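Local structure of MS5a (6L77) at residues 121-126 against 167-172; 106-111 against 222-227. The protein is a meiosis-related plant protein of cystatin-like fold, whose molecular role is not settled, though it is linked to non-canonical enhancement of papain activity. All blocks are in the same frame, centred on the assembly; numbering follows the deposited sequence.

Contact 1: 121-126 against 167-172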
loop_
_atom_site.group_PDB
_atom_site.type_symbol
_atom_site.label_atom_id
_atom_site.label_comp_id
_atom_site.label_asym_id
_atom_site.label_seq_id
_atom_site.Cartn_x
_atom_site.Cartn_y
_atom_site.Cartn_z
ATOM N N GLN A 121 0.993 -27.522 -0.106
ATOM C CA GLN A 121 1.686 -27.293 1.154
ATOM C C GLN A 121 3.012 -26.552 1.000
ATOM O O GLN A 121 3.645 -26.229 2.006
ATOM C CB GLN A 121 1.882 -28.621 1.879
ATOM C CG GLN A 121 0.550 -29.172 2.353
ATOM C CD GLN A 121 0.669 -30.396 3.234
ATOM O OE1 GLN A 121 1.761 -30.785 3.654
ATOM N NE2 GLN A 121 -0.466 -31.014 3.519
ATOM N N SER A 122 3.442 -26.255 -0.221
ATOM C CA SER A 122 4.616 -25.424 -0.436
ATOM C C SER A 122 4.278 -23.944 -0.464
ATOM O O SER A 122 5.186 -23.111 -0.580
ATOM C CB SER A 122 5.308 -25.817 -1.748
ATOM O OG SER A 122 4.535 -25.408 -2.861
ATOM N N ARG A 123 2.997 -23.599 -0.391
ATOM C CA ARG A 123 2.542 -22.219 -0.445
ATOM C C ARG A 123 1.822 -21.867 0.853
ATOM O O ARG A 123 1.081 -22.686 1.402
ATOM C CB ARG A 123 1.611 -21.998 -1.627
ATOM C CG ARG A 123 2.288 -22.173 -2.976
ATOM C CD ARG A 123 1.304 -21.998 -4.108
ATOM N NE ARG A 123 0.736 -20.651 -4.168
ATOM C CZ ARG A 123 -0.145 -20.288 -5.092
ATOM N NH1 ARG A 123 -0.534 -21.186 -5.997
ATOM N NH2 ARG A 123 -0.643 -19.066 -5.110
ATOM N N PHE A 124 2.036 -20.642 1.334
ATOM C CA PHE A 124 1.546 -20.226 2.654
ATOM C C PHE A 124 0.570 -19.071 2.493
ATOM O O PHE A 124 0.981 -17.930 2.286
ATOM C CB PHE A 124 2.733 -19.879 3.540
ATOM C CG PHE A 124 3.767 -20.945 3.517
ATOM C CD1 PHE A 124 3.473 -22.200 4.033
ATOM C CD2 PHE A 124 4.984 -20.743 2.896
ATOM C CE1 PHE A 124 4.399 -23.223 3.988
ATOM C CE2 PHE A 124 5.917 -21.758 2.834
ATOM C CZ PHE A 124 5.624 -23.009 3.385
ATOM N N LEU A 125 -0.725 -19.375 2.593
ATOM C CA LEU A 125 -1.791 -18.408 2.358
ATOM C C LEU A 125 -2.590 -18.187 3.635
ATOM O O LEU A 125 -2.893 -19.137 4.358
ATOM C CB LEU A 125 -2.722 -18.879 1.223
ATOM C CG LEU A 125 -2.069 -18.774 -0.165
ATOM C CD1 LEU A 125 -1.269 -20.020 -0.475
ATOM C CD2 LEU A 125 -3.114 -18.537 -1.245
ATOM N N TYR A 126 -2.930 -16.930 3.903
ATOM C CA TYR A 126 -3.589 -16.533 5.143
ATOM C C TYR A 126 -4.911 -15.873 4.787
ATOM O O TYR A 126 -4.922 -14.764 4.244
ATOM C CB TYR A 126 -2.694 -15.587 5.953
ATOM C CG TYR A 126 -1.377 -16.217 6.330
ATOM C CD1 TYR A 126 -0.359 -16.359 5.392
ATOM C CD2 TYR A 126 -1.151 -16.697 7.616
ATOM C CE1 TYR A 126 0.839 -16.970 5.723
ATOM C CE2 TYR A 126 0.050 -17.292 7.956
ATOM C CZ TYR A 126 1.047 -17.414 6.998
ATOM O OH TYR A 126 2.253 -18.018 7.304
ATOM N N VAL A 167 -6.860 -12.099 1.375
ATOM C CA VAL A 167 -5.965 -13.244 1.489
ATOM C C VAL A 167 -4.549 -12.723 1.299
ATOM O O VAL A 167 -4.303 -11.926 0.394
ATOM C CB VAL A 167 -6.296 -14.333 0.447
ATOM C CG1 VAL A 167 -5.208 -15.406 0.400
ATOM C CG2 VAL A 167 -7.664 -14.950 0.744
ATOM N N VAL A 168 -3.623 -13.151 2.157
ATOM C CA VAL A 168 -2.219 -12.768 2.036
ATOM C C VAL A 168 -1.386 -14.025 1.835
ATOM O O VAL A 168 -1.602 -15.032 2.518
ATOM C CB VAL A 168 -1.724 -11.993 3.273
ATOM C CG1 VAL A 168 -0.248 -11.645 3.109
ATOM C CG2 VAL A 168 -2.548 -10.716 3.475
ATOM N N GLU A 169 -0.432 -13.963 0.909
ATOM C CA GLU A 169 0.482 -15.066 0.658
ATOM C C GLU A 169 1.901 -14.624 0.983
ATOM O O GLU A 169 2.334 -13.534 0.578
ATOM C CB GLU A 169 0.389 -15.577 -0.789
ATOM C CG GLU A 169 1.373 -16.719 -1.070
ATOM C CD GLU A 169 1.083 -17.509 -2.345
ATOM O OE1 GLU A 169 0.179 -17.116 -3.112
ATOM O OE2 GLU A 169 1.765 -18.535 -2.571
ATOM N N THR A 170 2.615 -15.468 1.723
ATOM C CA THR A 170 4.005 -15.242 2.082
ATOM C C THR A 170 4.875 -16.317 1.451
ATOM O O THR A 170 4.393 -17.350 0.986
ATOM C CB THR A 170 4.219 -15.266 3.602
ATOM O OG1 THR A 170 3.861 -16.559 4.095
ATOM C CG2 THR A 170 3.366 -14.200 4.291
ATOM N N GLU A 171 6.182 -16.060 1.488
ATOM C CA GLU A 171 7.190 -16.982 0.990
ATOM C C GLU A 171 7.616 -17.999 2.038
ATOM O O GLU A 171 8.192 -19.031 1.687
ATOM C CB GLU A 171 8.408 -16.175 0.505
ATOM C CG GLU A 171 7.993 -14.843 -0.150
ATOM C CD GLU A 171 9.161 -13.965 -0.601
ATOM O OE1 GLU A 171 10.275 -14.084 -0.045
ATOM O OE2 GLU A 171 8.952 -13.142 -1.519
ATOM N N GLU A 172 7.318 -17.736 3.310
ATOM C CA GLU A 172 7.752 -18.564 4.420
ATOM C C GLU A 172 6.570 -18.814 5.342
ATOM O O GLU A 172 5.669 -17.976 5.465
ATOM C CB GLU A 172 8.871 -17.897 5.222
ATOM C CG GLU A 172 10.024 -17.369 4.402
ATOM C CD GLU A 172 10.874 -16.393 5.190
ATOM O OE1 GLU A 172 10.519 -16.099 6.356
ATOM O OE2 GLU A 172 11.892 -15.916 4.644
HETATM O O HOH W 1 3.703 -19.165 -0.683
#
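L125 and Y126 pair with E169 and V168 as antiparallel neighbours at one edge of the large sheet, where the short strand 124-127 is outermost and strand 161-170 lies next inward. The axes of the two short strand segments pass 4.5 Å apart at 155°, and L125 opposes E169 as a non-hydrogen-bonded pair. Y126 and V168 form a hydrogen-bonded pair, with Y126 N to V168 O at 2.7 Å and V168 N to Y126 O at 2.9 Å. T170 N adds a bond to F124 O.

On the face carrying L125 and E169, the R123 guanidinium meets the E169 carboxylate side-on. R123 NE reaches E169 OE2 at 2.8 Å and R123 NH2 reaches E169 OE1 at 2.9 Å, the latter on the syn lone pair. The groups lie 17° from coplanar, and the bend of R123 at chi3 (63°) puts NE on the side of E169. Next to the bridge, L125 CD1 packs 3.9 Å from E169 CD. Water 1 accepts from F124 N and donates to E169 OE2 and T170 O, linking the salt-bridged carboxylate to both backbones.

On the other face T170 OG1 donates to E172 O at 2.7 Å, while the edge of the Y126 ring comes to OG1 through CE1. The F124 ring turns its CE2 edge to E171 O, with CD2 near E172 C. Y126 OH bonds instead to V174 O, and V179 of helix 176-181 covers Y126, V168 and T170. Such edge-strand pairing belongs to the antiparallel sheet of this cystatin-like fold, with a bidentate salt bridge across one face.

Contact 2: 106-111 against 222-227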
loop_
_atom_site.group_PDB
_atom_site.type_symbol
_atom_site.label_atom_id
_atom_site.label_comp_id
_atom_site.label_asym_id
_atom_site.label_seq_id
_atom_site.Cartn_x
_atom_site.Cartn_y
_atom_site.Cartn_z
ATOM N N LYS A 106 8.859 -9.322 -11.460
ATOM C CA LYS A 106 8.290 -10.640 -11.691
ATOM C C LYS A 106 6.770 -10.556 -11.796
ATOM O O LYS A 106 6.127 -9.709 -11.169
ATOM C CB LYS A 106 8.735 -11.634 -10.607
ATOM C CG LYS A 106 7.811 -11.845 -9.423
ATOM C CD LYS A 106 8.213 -11.003 -8.209
ATOM C CE LYS A 106 9.729 -10.840 -8.050
ATOM N NZ LYS A 106 10.059 -9.583 -7.285
ATOM N N ASP A 107 6.213 -11.415 -12.654
ATOM C CA ASP A 107 4.792 -11.379 -12.976
ATOM C C ASP A 107 3.937 -11.500 -11.718
ATOM O O ASP A 107 4.312 -12.156 -10.744
ATOM C CB ASP A 107 4.431 -12.515 -13.944
ATOM C CG ASP A 107 5.013 -12.323 -15.336
ATOM O OD1 ASP A 107 5.500 -11.215 -15.649
ATOM O OD2 ASP A 107 4.979 -13.290 -16.124
ATOM N N LEU A 108 2.748 -10.826 -11.744
ATOM C CA LEU A 108 1.721 -10.980 -10.726
ATOM C C LEU A 108 0.751 -12.088 -11.118
ATOM O O LEU A 108 0.505 -12.311 -12.308
ATOM C CB LEU A 108 0.935 -9.686 -10.553
ATOM C CG LEU A 108 1.603 -8.520 -9.837
ATOM C CD1 LEU A 108 0.776 -7.260 -10.039
ATOM C CD2 LEU A 108 1.745 -8.834 -8.365
ATOM N N PRO A 109 0.182 -12.781 -10.136
ATOM C CA PRO A 109 -0.943 -13.674 -10.428
ATOM C C PRO A 109 -2.135 -12.876 -10.937
ATOM O O PRO A 109 -2.375 -11.747 -10.512
ATOM C CB PRO A 109 -1.236 -14.339 -9.078
ATOM C CG PRO A 109 -0.618 -13.467 -8.070
ATOM C CD PRO A 109 0.554 -12.801 -8.713
ATOM N N ASP A 110 -2.885 -13.464 -11.867
ATOM C CA ASP A 110 -3.985 -12.740 -12.484
ATOM C C ASP A 110 -5.341 -13.053 -11.869
ATOM O O ASP A 110 -6.336 -12.429 -12.255
ATOM C CB ASP A 110 -4.023 -13.013 -13.993
ATOM C CG ASP A 110 -4.304 -14.459 -14.317
ATOM O OD1 ASP A 110 -3.900 -15.338 -13.527
ATOM O OD2 ASP A 110 -4.929 -14.716 -15.370
ATOM N N LYS A 111 -5.416 -13.993 -10.925
ATOM C CA LYS A 111 -6.686 -14.365 -10.320
ATOM C C LYS A 111 -6.509 -14.583 -8.824
ATOM O O LYS A 111 -5.410 -14.863 -8.334
ATOM C CB LYS A 111 -7.280 -15.648 -10.931
ATOM C CG LYS A 111 -7.464 -15.640 -12.436
ATOM C CD LYS A 111 -8.064 -16.961 -12.906
ATOM C CE LYS A 111 -7.851 -17.180 -14.397
ATOM N NZ LYS A 111 -8.370 -16.059 -15.230
ATOM N N LEU A 222 3.908 -3.511 -6.387
ATOM C CA LEU A 222 3.498 -3.774 -7.760
ATOM C C LEU A 222 2.106 -4.378 -7.711
ATOM O O LEU A 222 1.891 -5.376 -7.022
ATOM C CB LEU A 222 4.472 -4.721 -8.460
ATOM C CG LEU A 222 4.083 -5.048 -9.897
ATOM C CD1 LEU A 222 4.156 -3.794 -10.747
ATOM C CD2 LEU A 222 4.987 -6.138 -10.470
ATOM N N GLY A 223 1.163 -3.792 -8.442
ATOM C CA GLY A 223 -0.219 -4.201 -8.315
ATOM C C GLY A 223 -0.976 -4.126 -9.627
ATOM O O GLY A 223 -0.600 -3.408 -10.563
ATOM N N GLU A 224 -2.078 -4.873 -9.660
ATOM C CA GLU A 224 -3.014 -4.879 -10.774
ATOM C C GLU A 224 -4.427 -4.992 -10.224
ATOM O O GLU A 224 -4.646 -5.581 -9.162
ATOM C CB GLU A 224 -2.735 -6.040 -11.733
ATOM C CG GLU A 224 -1.446 -5.872 -12.517
ATOM C CD GLU A 224 -1.182 -7.013 -13.482
ATOM O OE1 GLU A 224 -1.817 -8.087 -13.341
ATOM O OE2 GLU A 224 -0.333 -6.829 -14.382
ATOM N N SER A 225 -5.385 -4.427 -10.956
ATOM C CA SER A 225 -6.782 -4.426 -10.554
ATOM C C SER A 225 -7.649 -5.094 -11.609
ATOM O O SER A 225 -7.314 -5.109 -12.799
ATOM C CB SER A 225 -7.289 -3.002 -10.315
ATOM O OG SER A 225 -6.716 -2.471 -9.140
ATOM N N GLN A 226 -8.778 -5.636 -11.159
ATOM C CA GLN A 226 -9.721 -6.290 -12.050
ATOM C C GLN A 226 -11.126 -6.119 -11.487
ATOM O O GLN A 226 -11.308 -5.877 -10.294
ATOM C CB GLN A 226 -9.374 -7.773 -12.229
ATOM C CG GLN A 226 -9.420 -8.556 -10.923
ATOM C CD GLN A 226 -8.952 -9.990 -11.073
ATOM O OE1 GLN A 226 -9.765 -10.911 -11.153
ATOM N NE2 GLN A 226 -7.636 -10.188 -11.093
ATOM N N LEU A 227 -12.121 -6.229 -12.360
ATOM C CA LEU A 227 -13.515 -6.208 -11.942
ATOM C C LEU A 227 -14.049 -7.632 -11.822
ATOM O O LEU A 227 -13.638 -8.532 -12.561
ATOM C CB LEU A 227 -14.383 -5.419 -12.928
ATOM C CG LEU A 227 -14.101 -3.926 -13.098
ATOM C CD1 LEU A 227 -15.105 -3.315 -14.050
ATOM C CD2 LEU A 227 -14.142 -3.225 -11.762
HETATM O O HOH W 2 -3.527 -9.324 -11.434
#
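L108 rests on L222, G223 and E224 where an irregular connection passes over one face of the cystatin-like antiparallel sheet, against strand 219-227. The two touching parts run 23° apart in direction, yet their nearest CA atoms, those of L108 and G223, are 7.5 Å apart. This is side-chain packing of a loop on a sheet, with no added strand.

The apolar part centres on L108, whose CB is directed toward the strand. L108 CD1 lies 3.6 Å from E224 CG and 4.0 Å from L222 CG, and it also touches the carbonyl carbon of G223. CD2 turns to L222 O instead. The L108 and E224 side chains slide past each other in opposite directions, and with E224 CB also near CD1 the leucine meets the aliphatic part of the glutamate. R209 and L187, on strands 201-212 and 186-195, also touch L108.

The polar part lies farther along. Water 2 donates to both P109 O and E224 OE1, joining loop backbone to carboxylate. Q226 carries its CG between backbone N and carbonyl carbon (chi1 61°), and the extended chain brings its amide up to the loop, where Q226 NE2 gives a hydrogen to D110 O at 2.8 Å. An alanine in place of Q226 would probably leave D110 O without this amide mate. The donor NE2 sits above the D110 carbonyl plane, 50° out of it.

After helix 12-29 the chain builds strands 34-45 to 82-88 of the sheet, then enters the loop holding 106-111. Contact 2 joins that loop to strand 219-227, the last strand, closing a loop of 110 intervening residues. Contact 1 is nested inside it: 121-126 follows helix 115-119, and 40 residues separate it from 167-172, among them helices 130-135 and 138-150 and the first part of strand 161-170. The two contacts do not cross. The centres of contact 1 and contact 2 are about 16 Å apart, and they do not touch. Contact 1 completes the sheet's edge, whereas contact 2 covers a more central strand, so both tie the segment after strand 82-88 to one sheet.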